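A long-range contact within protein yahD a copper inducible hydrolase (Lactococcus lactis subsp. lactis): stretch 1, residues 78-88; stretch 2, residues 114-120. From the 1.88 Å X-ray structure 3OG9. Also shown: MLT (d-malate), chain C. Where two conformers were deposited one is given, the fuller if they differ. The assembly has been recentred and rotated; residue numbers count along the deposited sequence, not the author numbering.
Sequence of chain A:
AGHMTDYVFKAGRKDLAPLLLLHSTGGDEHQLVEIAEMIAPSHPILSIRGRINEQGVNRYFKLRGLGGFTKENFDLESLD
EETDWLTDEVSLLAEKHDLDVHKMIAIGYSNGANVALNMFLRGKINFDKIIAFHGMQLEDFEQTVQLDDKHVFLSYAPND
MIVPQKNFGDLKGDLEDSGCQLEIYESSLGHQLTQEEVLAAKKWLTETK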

ATOM      1  N   SER A  78     -13.848  -4.271  10.041  1.00  8.31           N
ATOM      2  CA  SER A  78     -13.938  -3.782   8.668  1.00  7.85           C
ATOM      3  C   SER A  78     -12.636  -4.042   7.946  1.00  7.75           C
ATOM      4  O   SER A  78     -12.664  -4.519   6.816  1.00  7.82           O
ATOM      5  CB  SER A  78     -14.280  -2.293   8.619  1.00  7.80           C
ATOM      6  OG  SER A  78     -14.315  -1.788   7.290  1.00  8.71           O
ATOM      7  N   LEU A  79     -11.514  -3.717   8.587  1.00  7.45           N
ATOM      8  CA  LEU A  79     -10.196  -3.940   7.989  1.00  8.07           C
ATOM      9  C   LEU A  79     -10.082  -5.386   7.580  1.00  7.78           C
ATOM     10  O   LEU A  79      -9.652  -5.704   6.479  1.00  8.21           O
ATOM     11  CB  LEU A  79      -9.052  -3.527   8.949  1.00  7.17           C
ATOM     12  CG  LEU A  79      -7.615  -3.841   8.507  1.00  7.41           C
ATOM     13  CD1 LEU A  79      -7.260  -3.080   7.228  1.00  7.63           C
ATOM     14  CD2 LEU A  79      -6.591  -3.615   9.636  1.00  9.12           C
ATOM     15  N   ASP A  80     -10.492  -6.285   8.468  1.00  7.48           N
ATOM     16  CA  ASP A  80     -10.365  -7.721   8.173  1.00  8.92           C
ATOM     17  C   ASP A  80     -11.280  -8.127   7.008  1.00  8.57           C
ATOM     18  O   ASP A  80     -10.831  -8.806   6.079  1.00  9.65           O
ATOM     19  CB  ASP A  80     -10.651  -8.548   9.443  1.00  8.75           C
ATOM     20  CG  ASP A  80     -10.451 -10.046   9.217  1.00 13.92           C
ATOM     21  OD1 ASP A  80      -9.418 -10.448   8.610  1.00 16.48           O
ATOM     22  OD2 ASP A  80     -11.361 -10.794   9.623  1.00 15.49           O
ATOM     23  N   GLU A  81     -12.531  -7.657   7.019  1.00  8.48           N
ATOM     24  CA  GLU A  81     -13.484  -8.005   5.958  1.00  9.35           C
ATOM     25  C   GLU A  81     -13.026  -7.470   4.586  1.00  8.66           C
ATOM     26  O   GLU A  81     -13.081  -8.182   3.570  1.00  8.51           O
ATOM     27  CB  GLU A  81     -14.892  -7.503   6.284  1.00  9.95           C
ATOM     28  CG  GLU A  81     -15.527  -8.239   7.462  1.00 15.60           C
ATOM     29  CD  GLU A  81     -16.578  -7.392   8.203  0.50 17.72           C
ATOM     30  OE1 GLU A  81     -17.097  -6.410   7.623  0.50 18.29           O
ATOM     31  OE2 GLU A  81     -16.883  -7.714   9.376  0.50 19.49           O
ATOM     32  N   GLU A  82     -12.557  -6.221   4.561  1.00  8.66           N
ATOM     33  CA  GLU A  82     -12.228  -5.570   3.277  1.00  8.93           C
ATOM     34  C   GLU A  82     -10.926  -6.113   2.723  1.00  9.04           C
ATOM     35  O   GLU A  82     -10.765  -6.228   1.495  1.00  8.58           O
ATOM     36  CB  GLU A  82     -12.148  -4.052   3.411  1.00  9.33           C
ATOM     37  CG  GLU A  82     -13.501  -3.402   3.730  1.00 11.28           C
ATOM     38  CD  GLU A  82     -14.540  -3.678   2.651  1.00 15.47           C
ATOM     39  OE1 GLU A  82     -14.265  -3.505   1.438  1.00 16.20           O
ATOM     40  OE2 GLU A  82     -15.647  -4.108   3.023  1.00 18.99           O
ATOM     41  N   THR A  83     -10.007  -6.477   3.610  1.00  8.28           N
ATOM     42  CA  THR A  83      -8.771  -7.106   3.116  1.00  8.95           C
ATOM     43  C   THR A  83      -8.993  -8.540   2.580  1.00  9.28           C
ATOM     44  O   THR A  83      -8.308  -8.957   1.648  1.00  7.72           O
ATOM     45  CB  THR A  83      -7.604  -7.037   4.084  1.00  9.46           C
ATOM     46  OG1 THR A  83      -7.946  -7.646   5.331  1.00  8.73           O
ATOM     47  CG2 THR A  83      -7.163  -5.552   4.298  1.00  9.26           C
ATOM     48  N   ASP A  84      -9.966  -9.263   3.128  1.00  9.89           N
ATOM     49  CA  ASP A  84     -10.372 -10.563   2.531  1.00  9.98           C
ATOM     50  C   ASP A  84     -10.945 -10.315   1.153  1.00  9.69           C
ATOM     51  O   ASP A  84     -10.615 -11.021   0.177  1.00  8.70           O
ATOM     52  CB  ASP A  84     -11.399 -11.290   3.382  1.00 10.86           C
ATOM     53  CG  ASP A  84     -10.786 -11.975   4.595  1.00 12.95           C
ATOM     54  OD1 ASP A  84      -9.551 -12.001   4.749  1.00 16.32           O
ATOM     55  OD2 ASP A  84     -11.569 -12.462   5.410  1.00 16.68           O
ATOM     56  N   TRP A  85     -11.790  -9.292   1.055  1.00  9.74           N
ATOM     57  CA  TRP A  85     -12.396  -8.933  -0.219  1.00  9.18           C
ATOM     58  C   TRP A  85     -11.335  -8.519  -1.237  1.00  8.65           C
ATOM     59  O   TRP A  85     -11.327  -9.011  -2.373  1.00  6.82           O
ATOM     60  CB  TRP A  85     -13.424  -7.799  -0.063  1.00 10.88           C
ATOM     61  CG  TRP A  85     -13.844  -7.329  -1.446  1.00 12.27           C
ATOM     62  CD1 TRP A  85     -14.712  -7.946  -2.291  1.00 14.26           C
ATOM     63  CD2 TRP A  85     -13.328  -6.200  -2.147  1.00 13.65           C
ATOM     64  NE1 TRP A  85     -14.814  -7.233  -3.474  1.00 15.80           N
ATOM     65  CE2 TRP A  85     -13.964  -6.161  -3.407  1.00 13.64           C
ATOM     66  CE3 TRP A  85     -12.419  -5.187  -1.816  1.00 12.68           C
ATOM     67  CZ2 TRP A  85     -13.710  -5.162  -4.334  1.00 13.78           C
ATOM     68  CZ3 TRP A  85     -12.170  -4.195  -2.739  1.00 14.29           C
ATOM     69  CH2 TRP A  85     -12.810  -4.199  -3.992  1.00 12.64           C
ATOM     70  N   LEU A  86     -10.413  -7.645  -0.810  1.00  8.04           N
ATOM     71  CA  LEU A  86      -9.400  -7.139  -1.717  1.00  9.30           C
ATOM     72  C   LEU A  86      -8.433  -8.238  -2.191  1.00  8.40           C
ATOM     73  O   LEU A  86      -8.086  -8.274  -3.338  1.00  8.60           O
ATOM     74  CB  LEU A  86      -8.624  -5.967  -1.085  1.00  8.54           C
ATOM     75  CG  LEU A  86      -7.596  -5.226  -1.963  1.00  9.64           C
ATOM     76  CD1 LEU A  86      -8.194  -4.708  -3.246  1.00  7.54           C
ATOM     77  CD2 LEU A  86      -6.979  -4.075  -1.156  1.00  9.95           C
ATOM     78  N   THR A  87      -8.006  -9.116  -1.291  0.70  9.67           N
ATOM     79  CA  THR A  87      -7.129 -10.215  -1.717  0.70 10.23           C
ATOM     80  C   THR A  87      -7.829 -11.081  -2.785  0.70  9.48           C
ATOM     81  O   THR A  87      -7.225 -11.437  -3.793  0.70  8.85           O
ATOM     82  CB  THR A  87      -6.542 -11.043  -0.522  0.70 11.21           C
ATOM     83  OG1 THR A  87      -5.746 -12.130  -1.029  0.70 10.30           O
ATOM     84  CG2 THR A  87      -7.624 -11.597   0.345  0.70 12.92           C
ATOM     85  N   ASP A  88      -9.120 -11.347  -2.598  1.00  9.33           N
ATOM     86  CA  ASP A  88      -9.875 -12.200  -3.522  1.00  9.85           C
ATOM     87  C   ASP A  88     -10.057 -11.443  -4.835  1.00  9.15           C
ATOM     88  O   ASP A  88      -9.955 -12.015  -5.911  1.00  8.55           O
ATOM     89  CB  ASP A  88     -11.226 -12.629  -2.937  1.00 10.42           C
ATOM     90  CG  ASP A  88     -11.084 -13.692  -1.846  1.00 15.13           C
ATOM     91  OD1 ASP A  88      -9.998 -14.304  -1.714  1.00 18.18           O
ATOM     92  OD2 ASP A  88     -12.060 -13.876  -1.086  1.00 19.29           O
ATOM     93  N   ASN A 114      -1.403   1.552   3.837  1.00  5.75           N
ATOM     94  CA  ASN A 114      -1.680   0.889   5.113  1.00  6.28           C
ATOM     95  C   ASN A 114      -2.304  -0.470   4.932  1.00  6.30           C
ATOM     96  O   ASN A 114      -1.944  -1.436   5.635  1.00  6.07           O
ATOM     97  CB  ASN A 114      -2.600   1.805   5.965  1.00  5.88           C
ATOM     98  CG  ASN A 114      -1.894   3.067   6.377  1.00  7.51           C
ATOM     99  OD1 ASN A 114      -0.672   3.107   6.314  1.00  9.94           O
ATOM    100  ND2 ASN A 114      -2.641   4.101   6.816  1.00  6.95           N
ATOM    101  N   VAL A 115      -3.215  -0.539   3.967  0.50  5.87           N
ATOM    102  CA  VAL A 115      -3.950  -1.748   3.646  0.50  5.96           C
ATOM    103  C   VAL A 115      -3.034  -2.781   2.991  0.50  6.65           C
ATOM    104  O   VAL A 115      -3.086  -3.979   3.339  0.50  6.60           O
ATOM    105  CB  VAL A 115      -5.207  -1.367   2.815  0.50  5.87           C
ATOM    106  CG1 VAL A 115      -5.713  -2.495   1.915  0.50  5.71           C
ATOM    107  CG2 VAL A 115      -6.297  -0.900   3.778  0.50  2.71           C
ATOM    108  N   ALA A 116      -2.185  -2.310   2.073  1.00  6.47           N
ATOM    109  CA  ALA A 116      -1.162  -3.171   1.402  1.00  7.25           C
ATOM    110  C   ALA A 116      -0.194  -3.788   2.430  1.00  6.98           C
ATOM    111  O   ALA A 116       0.122  -5.001   2.406  1.00  6.49           O
ATOM    112  CB  ALA A 116      -0.383  -2.367   0.362  1.00  7.16           C
ATOM    113  N   LEU A 117       0.273  -2.924   3.319  1.00  6.43           N
ATOM    114  CA  LEU A 117       1.208  -3.310   4.365  1.00  6.71           C
ATOM    115  C   LEU A 117       0.586  -4.291   5.346  1.00  6.29           C
ATOM    116  O   LEU A 117       1.213  -5.266   5.766  1.00  5.90           O
ATOM    117  CB  LEU A 117       1.674  -2.073   5.100  1.00  5.79           C
ATOM    118  CG  LEU A 117       2.680  -1.227   4.349  1.00  6.58           C
ATOM    119  CD1 LEU A 117       2.807   0.111   5.099  1.00  7.05           C
ATOM    120  CD2 LEU A 117       4.029  -1.952   4.226  1.00  7.69           C
ATOM    121  N   ASN A 118      -0.675  -4.054   5.678  1.00  5.41           N
ATOM    122  CA  ASN A 118      -1.385  -4.985   6.547  1.00  6.46           C
ATOM    123  C   ASN A 118      -1.629  -6.366   5.902  1.00  7.06           C
ATOM    124  O   ASN A 118      -1.391  -7.392   6.542  1.00  6.44           O
ATOM    125  CB  ASN A 118      -2.690  -4.345   7.037  1.00  6.62           C
ATOM    126  CG  ASN A 118      -3.396  -5.199   8.087  1.00  9.61           C
ATOM    127  OD1 ASN A 118      -4.250  -6.014   7.755  1.00 10.59           O
ATOM    128  ND2 ASN A 118      -3.032  -5.010   9.353  1.00 11.89           N
ATOM    129  N   MET A 119      -2.080  -6.388   4.643  1.00  8.29           N
ATOM    130  CA  MET A 119      -2.248  -7.637   3.886  1.00  9.52           C
ATOM    131  C   MET A 119      -0.955  -8.456   3.800  1.00  9.90           C
ATOM    132  O   MET A 119      -0.982  -9.685   3.924  1.00 10.89           O
ATOM    133  CB  MET A 119      -2.744  -7.335   2.480  1.00  8.70           C
ATOM    134  CG  MET A 119      -4.239  -6.966   2.485  1.00 10.05           C
ATOM    135  SD  MET A 119      -4.938  -6.677   0.850  1.00 15.41           S
ATOM    136  CE  MET A 119      -3.786  -5.514   0.156  1.00 14.63           C
ATOM    137  N   PHE A 120       0.151  -7.756   3.597  1.00  8.86           N
ATOM    138  CA  PHE A 120       1.485  -8.360   3.434  1.00  9.46           C
ATOM    139  C   PHE A 120       1.863  -9.022   4.757  1.00  9.75           C
ATOM    140  O   PHE A 120       2.260 -10.214   4.798  1.00  9.31           O
ATOM    141  CB  PHE A 120       2.462  -7.229   3.136  1.00  9.40           C
ATOM    142  CG  PHE A 120       3.792  -7.671   2.593  1.00  8.57           C
ATOM    143  CD1 PHE A 120       3.866  -8.598   1.557  1.00 11.31           C
ATOM    144  CD2 PHE A 120       4.961  -7.106   3.077  1.00 10.46           C
ATOM    145  CE1 PHE A 120       5.108  -8.985   1.007  1.00 12.79           C
ATOM    146  CE2 PHE A 120       6.205  -7.474   2.537  1.00 11.06           C
ATOM    147  CZ  PHE A 120       6.266  -8.419   1.489  1.00 10.88           C
TER
HETATM  148  C1  MLT C 500      -5.953   5.223   7.491  1.00 18.36           C
HETATM  149  O1  MLT C 500      -7.205   5.243   7.638  1.00 16.02           O
HETATM  150  O2  MLT C 500      -5.408   4.331   6.797  1.00 13.79           O
HETATM  151  C2  MLT C 500      -5.092   6.264   8.171  1.00 21.36           C
HETATM  152  O3  MLT C 500      -5.859   7.135   8.982  1.00 24.21           O
HETATM  153  C3  MLT C 500      -4.260   7.056   7.162  1.00 22.27           C
HETATM  154  C4  MLT C 500      -5.090   7.931   6.253  1.00 25.72           C
HETATM  155  O4  MLT C 500      -4.605   9.036   5.926  1.00 28.98           O
HETATM  156  O5  MLT C 500      -6.218   7.611   5.795  1.00 22.41           O

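The centre of this contact is apolar. Thr83 lies across from Met119, and their CA atoms, 6.6 Å apart, mark the register between the two helices. The CA-to-CB bond of each points toward the other stretch. The side chain of Thr83 packs through its carbons: CB and CG2 each lie 3.7 Å from CG of Met119, and CG2 is 4.1 Å from CG1 of Val115.

Leu86 extends this patch one turn further along its helix. Its CD2 sits 3.7 Å from CG1 of Val115 and also 3.7 Å from CE of Met119, so one methyl group touches both partners. Met119 gives up more area than any other residue here, 66 Å². Leu79, one turn before Thr83, reaches in from a sideways start. Its CD1 lies 4.2 Å from CG2 of Val115.

The helices cross at close to a right angle, 83° between their N-to-C directions, with axes 10.7 Å apart at closest approach. Helices that cross this steeply can touch only over a short length. The contact buries 304 Å² over both sides, supplied by Leu79, Thr83, Leu86 and Thr87 on one helix and Val115, Asn118 and Met119 on the other. Each backbone keeps its own i to i+4 hydrogen bonds, such as Thr87 N to Thr83 O at 3.0 Å and Met119 N to Val115 O at 2.9 Å.

No hydrogen bond joins the stretches. At the edge, CD2 of Leu79 packs 3.8 Å from ND2 of Asn118, a van der Waals contact; that amide nitrogen is hydrogen-bonded elsewhere in the structure. OG1 of Thr83 lies 2.8 Å from O of Leu79 in its own helix. Asn114 takes no part in the packing. Its side-chain end leads away, and ND2 donates a hydrogen bond to O2 of the bound d-malate at 2.8 Å.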